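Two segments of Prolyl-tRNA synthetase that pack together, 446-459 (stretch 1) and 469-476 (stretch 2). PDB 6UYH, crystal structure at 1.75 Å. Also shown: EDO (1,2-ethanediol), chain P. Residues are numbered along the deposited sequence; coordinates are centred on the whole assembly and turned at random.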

# COMPACT_ATOMS: atom_id res chain seq x y z
N ALA A 446 7.85 -5.46 40.94
CA ALA A 446 7.89 -6.91 40.92
C ALA A 446 8.36 -7.41 39.56
O ALA A 446 9.18 -8.32 39.47
CB ALA A 446 6.52 -7.50 41.26
N GLU A 447 7.85 -6.80 38.49
CA GLU A 447 8.26 -7.23 37.15
C GLU A 447 9.75 -7.00 36.93
O GLU A 447 10.44 -7.84 36.34
CB GLU A 447 7.43 -6.50 36.10
CG GLU A 447 7.78 -6.88 34.68
CD GLU A 447 6.78 -6.37 33.66
OE1 GLU A 447 5.67 -5.96 34.07
OE2 GLU A 447 7.12 -6.38 32.46
N GLU A 448 10.27 -5.86 37.39
CA GLU A 448 11.70 -5.59 37.25
C GLU A 448 12.52 -6.58 38.07
O GLU A 448 13.57 -7.05 37.61
CB GLU A 448 11.99 -4.15 37.67
CG GLU A 448 13.47 -3.78 37.65
CD GLU A 448 14.10 -3.87 36.26
OE1 GLU A 448 13.37 -3.71 35.25
OE2 GLU A 448 15.33 -4.11 36.19
N TYR A 449 12.07 -6.90 39.28
CA TYR A 449 12.75 -7.91 40.09
C TYR A 449 12.83 -9.25 39.36
O TYR A 449 13.89 -9.87 39.29
CB TYR A 449 12.02 -8.06 41.42
CG TYR A 449 12.57 -9.16 42.29
CD1 TYR A 449 13.66 -8.93 43.12
CD2 TYR A 449 11.98 -10.43 42.30
CE1 TYR A 449 14.16 -9.93 43.93
CE2 TYR A 449 12.48 -11.43 43.11
CZ TYR A 449 13.57 -11.18 43.92
OH TYR A 449 14.09 -12.16 44.74
N ILE A 450 11.70 -9.70 38.80
CA ILE A 450 11.69 -10.99 38.10
C ILE A 450 12.63 -10.96 36.91
O ILE A 450 13.37 -11.93 36.65
CB ILE A 450 10.25 -11.34 37.68
CG1 ILE A 450 9.38 -11.59 38.93
CG2 ILE A 450 10.24 -12.55 36.74
CD1 ILE A 450 7.88 -11.57 38.62
N LYS A 451 12.64 -9.85 36.17
CA LYS A 451 13.52 -9.74 35.02
C LYS A 451 14.99 -9.83 35.43
O LYS A 451 15.78 -10.56 34.81
CB LYS A 451 13.25 -8.42 34.28
N GLU A 452 15.38 -9.08 36.46
CA GLU A 452 16.78 -9.06 36.85
C GLU A 452 17.22 -10.40 37.43
O GLU A 452 18.33 -10.88 37.14
CB GLU A 452 17.03 -7.93 37.87
N LYS A 453 16.36 -11.03 38.25
CA LYS A 453 16.74 -12.28 38.90
C LYS A 453 16.80 -13.42 37.90
O LYS A 453 17.75 -14.22 37.92
CB LYS A 453 15.77 -12.61 40.03
CG LYS A 453 16.18 -13.79 40.91
CD LYS A 453 15.16 -14.01 42.01
CE LYS A 453 15.53 -15.16 42.93
NZ LYS A 453 14.38 -15.44 43.84
N SER A 454 15.81 -13.53 37.02
CA SER A 454 15.85 -14.57 36.00
C SER A 454 17.03 -14.37 35.05
O SER A 454 17.66 -15.35 34.63
CB SER A 454 14.54 -14.63 35.21
OG SER A 454 14.30 -13.45 34.47
N LYS A 455 17.38 -13.12 34.74
CA LYS A 455 18.53 -12.87 33.86
C LYS A 455 19.82 -13.37 34.49
O LYS A 455 20.68 -13.94 33.80
CB LYS A 455 18.63 -11.37 33.55
CG LYS A 455 19.70 -11.02 32.51
CD LYS A 455 19.73 -9.52 32.29
CE LYS A 455 20.74 -9.14 31.22
NZ LYS A 455 22.13 -9.38 31.68
N LEU A 456 19.99 -13.17 35.80
CA LEU A 456 21.19 -13.64 36.48
C LEU A 456 21.28 -15.16 36.51
O LEU A 456 22.39 -15.71 36.46
CB LEU A 456 21.24 -13.08 37.90
CG LEU A 456 21.69 -11.63 38.03
CD1 LEU A 456 21.05 -10.98 39.24
CD2 LEU A 456 23.21 -11.54 38.11
N GLU A 457 20.15 -15.85 36.58
CA GLU A 457 20.13 -17.30 36.69
C GLU A 457 19.87 -17.99 35.36
O GLU A 457 19.72 -19.22 35.32
CB GLU A 457 19.08 -17.73 37.73
CG GLU A 457 19.26 -17.04 39.08
CD GLU A 457 18.24 -17.48 40.13
OE1 GLU A 457 17.40 -18.36 39.83
OE2 GLU A 457 18.29 -16.94 41.25
N SER A 458 19.85 -17.24 34.27
CA SER A 458 19.45 -17.75 32.96
C SER A 458 20.64 -18.26 32.17
O SER A 458 21.79 -17.87 32.39
CB SER A 458 18.76 -16.66 32.14
OG SER A 458 19.71 -15.78 31.56
N VAL A 459 20.33 -19.13 31.21
CA VAL A 459 21.28 -19.59 30.21
C VAL A 459 20.57 -19.55 28.86
O VAL A 459 19.35 -19.75 28.78
CB VAL A 459 21.80 -21.00 30.55
CG1 VAL A 459 20.66 -22.02 30.49
CG2 VAL A 459 22.93 -21.39 29.64
N LEU A 469 19.63 -11.39 21.85
CA LEU A 469 18.55 -11.71 22.78
C LEU A 469 19.09 -11.90 24.19
O LEU A 469 20.30 -11.98 24.42
CB LEU A 469 17.81 -12.96 22.29
CG LEU A 469 17.33 -12.87 20.84
CD1 LEU A 469 16.86 -14.23 20.33
CD2 LEU A 469 16.21 -11.84 20.70
N THR A 470 18.18 -11.98 25.15
CA THR A 470 18.54 -12.21 26.54
C THR A 470 17.81 -13.44 27.07
O THR A 470 16.75 -13.83 26.57
CB THR A 470 18.20 -10.99 27.42
OG1 THR A 470 18.63 -11.25 28.76
CG2 THR A 470 16.71 -10.73 27.43
N GLY A 471 18.40 -14.06 28.08
CA GLY A 471 17.73 -15.12 28.79
C GLY A 471 16.75 -14.66 29.84
O GLY A 471 16.09 -15.49 30.46
N ALA A 472 16.64 -13.35 30.05
CA ALA A 472 15.74 -12.82 31.06
C ALA A 472 14.29 -13.10 30.69
O ALA A 472 13.91 -13.10 29.52
CB ALA A 472 15.94 -11.32 31.23
N ALA A 473 13.47 -13.33 31.71
CA ALA A 473 12.04 -13.49 31.52
C ALA A 473 11.38 -12.13 31.64
O ALA A 473 11.71 -11.34 32.53
CB ALA A 473 11.45 -14.44 32.57
N LYS A 474 10.44 -11.85 30.74
CA LYS A 474 9.65 -10.64 30.89
C LYS A 474 8.17 -10.99 30.88
O LYS A 474 7.78 -12.12 30.56
CB LYS A 474 9.99 -9.61 29.82
CG LYS A 474 9.59 -9.99 28.44
CD LYS A 474 10.09 -8.93 27.46
CE LYS A 474 8.96 -8.20 26.75
NZ LYS A 474 9.47 -6.94 26.13
N SER A 475 7.34 -10.03 31.27
CA SER A 475 5.92 -10.29 31.25
C SER A 475 5.46 -10.33 29.80
O SER A 475 5.87 -9.50 28.98
CB SER A 475 5.15 -9.23 32.04
OG SER A 475 5.17 -8.01 31.35
N LEU A 476 4.66 -11.34 29.48
CA LEU A 476 4.11 -11.47 28.14
C LEU A 476 2.69 -10.93 28.10
O LEU A 476 2.40 -9.99 27.36
CB LEU A 476 4.20 -12.94 27.71
CG LEU A 476 5.62 -13.51 27.86
CD1 LEU A 476 5.64 -15.01 27.51
CD2 LEU A 476 6.65 -12.72 27.03
C1 EDO P . 13.55 -4.88 27.92
O1 EDO P . 14.58 -4.81 26.93
C2 EDO P . 12.21 -5.04 27.22
O2 EDO P . 12.32 -6.13 26.29

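Two hydrogen bonds join the stretches, and each uses a serine hydroxyl. Ser475 OG donates to Glu447 OE2 at 2.8 Å. The glutamate is extended, with chi1 and chi2 both t, so its carboxylate reaches the strand although its CA-to-CB bond points sideways. A carboxylate oxygen is a strong acceptor, which suits the short distance. The second bond runs from Ala473 N to Ser454 OG at 2.9 Å and is nearly straight, with an angle of 171° at the hydrogen. Ser454 OG in turn donates to Ile450 O, one turn earlier in the helix, at 2.8 Å. The hydroxyl therefore links the helix backbone to the backbone of stretch 2.

Stretch 1 is mostly helix, already under way at Ala446. Stretch 2 passes along it in the opposite direction: Glu447 lies nearest Ser475, Lys451 nearest Ala473, Lys455 nearest Ala472 and Ser458 nearest Gly471. The approach is tightest at Lys455 and Ala472, whose CA atoms are 4.0 Å apart. Ala472 CB packs 3.6 Å from Lys455 CB and 3.7 Å from Lys451 O. The end of the Lys455 side chain leads away, though Lys455 CE still passes 3.9 Å from Thr470 OG1.

Ala473 O is buried without a conventional hydrogen-bond partner. Ala473 O receives a CA-H...O contact from Lys451 CA at 3.5 Å, a weaker form of compensation. The Lys451 side chain is not modelled beyond CB.

Past the helix, Ser458 CB rests 3.4 Å from Gly471 O, while Ser458 OG turns back to donate to Lys455 O at 3.1 Å. Gly471 fits closely here: an ideal CB would lie 2.3 Å from Ser458 OG, a clash. Beside it, Ala472 N donates to Thr470 OG1 at 3.2 Å, a bond within stretch 2. Together the stretches bury 397 Å².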